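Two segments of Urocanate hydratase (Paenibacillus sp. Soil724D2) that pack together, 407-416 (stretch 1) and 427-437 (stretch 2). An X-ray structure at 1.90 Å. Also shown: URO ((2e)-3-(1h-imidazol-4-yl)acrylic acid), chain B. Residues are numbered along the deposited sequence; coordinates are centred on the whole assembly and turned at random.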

# COMPACT_ATOMS: atom_id res chain seq x y z
N ASP A 407 -24.70 -9.31 -7.94
CA ASP A 407 -25.83 -8.45 -7.58
C ASP A 407 -25.45 -6.97 -7.63
O ASP A 407 -26.22 -6.14 -8.14
CB ASP A 407 -26.36 -8.82 -6.20
CG ASP A 407 -27.18 -10.08 -6.21
OD1 ASP A 407 -27.48 -10.59 -7.31
OD2 ASP A 407 -27.50 -10.59 -5.12
N ARG A 408 -24.26 -6.60 -7.12
CA ARG A 408 -23.84 -5.21 -7.23
C ARG A 408 -23.87 -4.78 -8.68
O ARG A 408 -24.37 -3.70 -9.02
CB ARG A 408 -22.44 -4.97 -6.63
CG ARG A 408 -22.40 -5.14 -5.16
CD ARG A 408 -21.10 -4.69 -4.53
NE ARG A 408 -20.88 -5.42 -3.29
CZ ARG A 408 -19.82 -5.25 -2.52
NH1 ARG A 408 -18.90 -4.35 -2.88
NH2 ARG A 408 -19.65 -5.98 -1.42
N THR A 409 -23.32 -5.63 -9.56
CA THR A 409 -23.25 -5.31 -10.97
C THR A 409 -24.64 -5.17 -11.57
O THR A 409 -24.93 -4.23 -12.31
CB THR A 409 -22.46 -6.41 -11.68
OG1 THR A 409 -21.15 -6.49 -11.09
CG2 THR A 409 -22.36 -6.15 -13.19
N LYS A 410 -25.51 -6.15 -11.29
CA LYS A 410 -26.90 -6.11 -11.75
C LYS A 410 -27.58 -4.80 -11.36
O LYS A 410 -28.22 -4.13 -12.20
CB LYS A 410 -27.64 -7.31 -11.15
CG LYS A 410 -29.14 -7.29 -11.40
CD LYS A 410 -29.74 -8.61 -11.02
CE LYS A 410 -31.28 -8.53 -11.13
NZ LYS A 410 -31.85 -9.78 -10.52
N LEU A 411 -27.50 -4.42 -10.09
CA LEU A 411 -28.10 -3.17 -9.65
C LEU A 411 -27.53 -1.98 -10.42
O LEU A 411 -28.26 -1.13 -10.93
CB LEU A 411 -27.88 -3.00 -8.16
CG LEU A 411 -28.40 -1.68 -7.61
CD1 LEU A 411 -29.95 -1.54 -7.83
CD2 LEU A 411 -28.07 -1.66 -6.14
N ALA A 412 -26.20 -1.88 -10.47
CA ALA A 412 -25.59 -0.69 -11.05
C ALA A 412 -25.90 -0.57 -12.54
O ALA A 412 -26.13 0.54 -13.05
CB ALA A 412 -24.07 -0.69 -10.80
N LEU A 413 -25.92 -1.70 -13.26
CA LEU A 413 -26.29 -1.65 -14.68
C LEU A 413 -27.75 -1.21 -14.87
O LEU A 413 -28.05 -0.39 -15.74
CB LEU A 413 -26.05 -3.01 -15.34
CG LEU A 413 -24.57 -3.35 -15.56
CD1 LEU A 413 -24.47 -4.76 -16.16
CD2 LEU A 413 -23.84 -2.33 -16.42
N ALA A 414 -28.68 -1.78 -14.09
CA ALA A 414 -30.09 -1.34 -14.16
C ALA A 414 -30.20 0.15 -13.89
O ALA A 414 -30.87 0.88 -14.63
CB ALA A 414 -30.97 -2.14 -13.19
N VAL A 415 -29.50 0.64 -12.85
CA VAL A 415 -29.61 2.05 -12.48
C VAL A 415 -29.04 2.93 -13.58
O VAL A 415 -29.62 3.98 -13.92
CB VAL A 415 -28.91 2.31 -11.14
CG1 VAL A 415 -28.69 3.81 -10.93
CG2 VAL A 415 -29.73 1.71 -9.97
N ASN A 416 -27.88 2.54 -14.15
CA ASN A 416 -27.33 3.32 -15.24
C ASN A 416 -28.30 3.39 -16.41
O ASN A 416 -28.43 4.43 -17.06
CB ASN A 416 -25.98 2.74 -15.71
CG ASN A 416 -25.18 3.76 -16.48
OD1 ASN A 416 -24.90 4.85 -15.98
ND2 ASN A 416 -24.80 3.41 -17.72
OAA URO B . -19.85 3.87 6.21
CAI URO B . -18.89 4.76 6.22
OAB URO B . -18.90 5.72 5.56
CAC URO B . -17.72 4.54 7.08
CAD URO B . -17.64 3.47 7.83
CAJ URO B . -16.45 3.43 8.59
CAF URO B . -16.17 2.65 9.67
NAH URO B . -14.99 3.03 10.25
CAE URO B . -14.56 4.03 9.52
NAG URO B . -15.41 4.32 8.50
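Stretch 2, residues 427-437: PIAFSRDHLDA

Stretch 2 lies antiparallel along the helix of stretch 1 in a small, mixed contact: an apolar patch centred on Phe 430 at the strand, and a bidentate salt bridge from Arg 408 to Asp 436 beyond the strand's end. The helical assignment of 407-416 rests on regular i to i+4 hydrogen bonds, from Leu 411 N to Asp 407 O (2.9 Å) through Asn 416 N to Ala 412 O (2.9 Å). Residues 428-432 are extended, with phi/psi of -124/133 at Ile 428 and -112/138 at Phe 430. The two axes make an angle of 168° between their N-to-C directions and approach to 10.0 Å, a spacing bridged by side chains. The nearest CA atoms are those of Ala 412 and Phe 430, 7.6 Å apart.

Alternation along the strand sends the CA-to-CB bonds of Ile 428, Phe 430 and Arg 432 toward the helix, while Ala 429 and Ser 431 stay out of reach. Phe 430 (chi1 m) has the largest covered area, 82 Å² of residue surface. Ala 412 CB sits over one face of the Phe 430 ring, 4.0 Å from its centroid and 13° off the normal, a CH-pi contact. Val 415 meets the ring edge, its CB 3.7 Å from Phe 430 CZ, and also reaches Ile 428, CG1 to CG1 at 3.6 Å. Leu 411 CG adds a looser approach to Phe 430 CE2 at 4.3 Å.

The antiparallel course places Arg 408, early in the helix, near the later residues of stretch 2. Arg 408 NH2 donates to Asp 436 OD1 (2.6 Å, 165°) and Arg 408 NH1 to Asp 436 OD2 (2.9 Å, 156°). Arg 408 NH1 also lies 4.3 Å from Arg 432 NE, a proximity of like charges that the carboxylate of Asp 436 can offset: Asp 436 OD2 is 3.5 Å from Arg 432 NE, well out of that guanidinium plane.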

# COMPACT_ATOMS: atom_id res chain seq x y z
N PRO A 427 -27.60 11.59 -12.55
CA PRO A 427 -26.71 10.45 -12.35
C PRO A 427 -26.67 9.97 -10.91
O PRO A 427 -27.03 10.67 -9.96
CB PRO A 427 -25.34 10.98 -12.79
CG PRO A 427 -25.68 12.10 -13.75
CD PRO A 427 -26.90 12.75 -13.12
N ILE A 428 -26.17 8.75 -10.75
CA ILE A 428 -26.11 8.08 -9.46
C ILE A 428 -24.66 7.69 -9.20
O ILE A 428 -23.99 7.13 -10.08
CB ILE A 428 -27.02 6.83 -9.42
CG1 ILE A 428 -28.48 7.20 -9.75
CG2 ILE A 428 -26.85 6.09 -8.09
CD1 ILE A 428 -29.16 8.08 -8.66
N ALA A 429 -24.18 7.97 -8.00
CA ALA A 429 -22.84 7.54 -7.63
C ALA A 429 -22.95 6.28 -6.81
O ALA A 429 -23.84 6.17 -5.96
CB ALA A 429 -22.12 8.63 -6.83
N PHE A 430 -22.08 5.30 -7.10
CA PHE A 430 -22.02 4.05 -6.36
C PHE A 430 -20.71 3.97 -5.59
O PHE A 430 -19.64 4.34 -6.10
CB PHE A 430 -22.10 2.85 -7.30
CG PHE A 430 -23.48 2.59 -7.83
CD1 PHE A 430 -23.89 3.13 -9.05
CD2 PHE A 430 -24.38 1.82 -7.07
CE1 PHE A 430 -25.21 2.87 -9.52
CE2 PHE A 430 -25.64 1.56 -7.53
CZ PHE A 430 -26.07 2.11 -8.75
N SER A 431 -20.78 3.50 -4.36
CA SER A 431 -19.51 3.28 -3.65
C SER A 431 -19.77 2.24 -2.57
O SER A 431 -20.68 1.40 -2.70
CB SER A 431 -18.96 4.61 -3.12
OG SER A 431 -17.67 4.43 -2.50
N ARG A 432 -18.94 2.25 -1.54
CA ARG A 432 -19.13 1.30 -0.47
C ARG A 432 -18.22 1.73 0.67
O ARG A 432 -17.31 2.55 0.49
CB ARG A 432 -18.81 -0.13 -0.91
CG ARG A 432 -17.38 -0.24 -1.59
CD ARG A 432 -16.77 -1.67 -1.56
NE ARG A 432 -15.53 -1.72 -2.35
CZ ARG A 432 -14.34 -1.27 -1.92
NH1 ARG A 432 -14.24 -0.74 -0.71
NH2 ARG A 432 -13.25 -1.36 -2.70
N ASP A 433 -18.49 1.19 1.84
CA ASP A 433 -17.50 1.30 2.90
C ASP A 433 -16.26 0.51 2.49
O ASP A 433 -16.31 -0.32 1.58
CB ASP A 433 -18.07 0.77 4.22
CG ASP A 433 -17.22 1.20 5.43
OD1 ASP A 433 -16.27 2.02 5.27
OD2 ASP A 433 -17.51 0.73 6.54
N HIS A 434 -15.15 0.73 3.21
CA HIS A 434 -13.98 -0.11 2.95
C HIS A 434 -14.05 -1.42 3.69
O HIS A 434 -13.23 -2.32 3.43
CB HIS A 434 -12.68 0.59 3.35
CG HIS A 434 -12.43 1.86 2.59
ND1 HIS A 434 -11.19 2.47 2.58
CD2 HIS A 434 -13.24 2.64 1.83
CE1 HIS A 434 -11.25 3.55 1.82
NE2 HIS A 434 -12.48 3.68 1.36
N LEU A 435 -15.03 -1.56 4.60
CA LEU A 435 -15.26 -2.81 5.33
C LEU A 435 -15.92 -3.77 4.34
O LEU A 435 -17.14 -3.91 4.29
CB LEU A 435 -16.14 -2.56 6.56
CG LEU A 435 -16.26 -3.73 7.55
CD1 LEU A 435 -15.03 -3.82 8.48
CD2 LEU A 435 -17.60 -3.62 8.31
N ASP A 436 -15.13 -4.35 3.46
CA ASP A 436 -15.63 -5.18 2.37
C ASP A 436 -14.54 -6.21 2.05
O ASP A 436 -13.39 -5.97 2.29
CB ASP A 436 -15.95 -4.28 1.17
CG ASP A 436 -16.86 -4.94 0.09
OD1 ASP A 436 -17.79 -5.60 0.41
OD2 ASP A 436 -16.64 -4.74 -1.08
N ALA A 437 -14.96 -7.32 1.51
CA ALA A 437 -14.12 -8.44 1.25
C ALA A 437 -12.65 -8.23 0.81
O ALA A 437 -11.84 -8.52 1.58
CB ALA A 437 -14.80 -9.48 0.44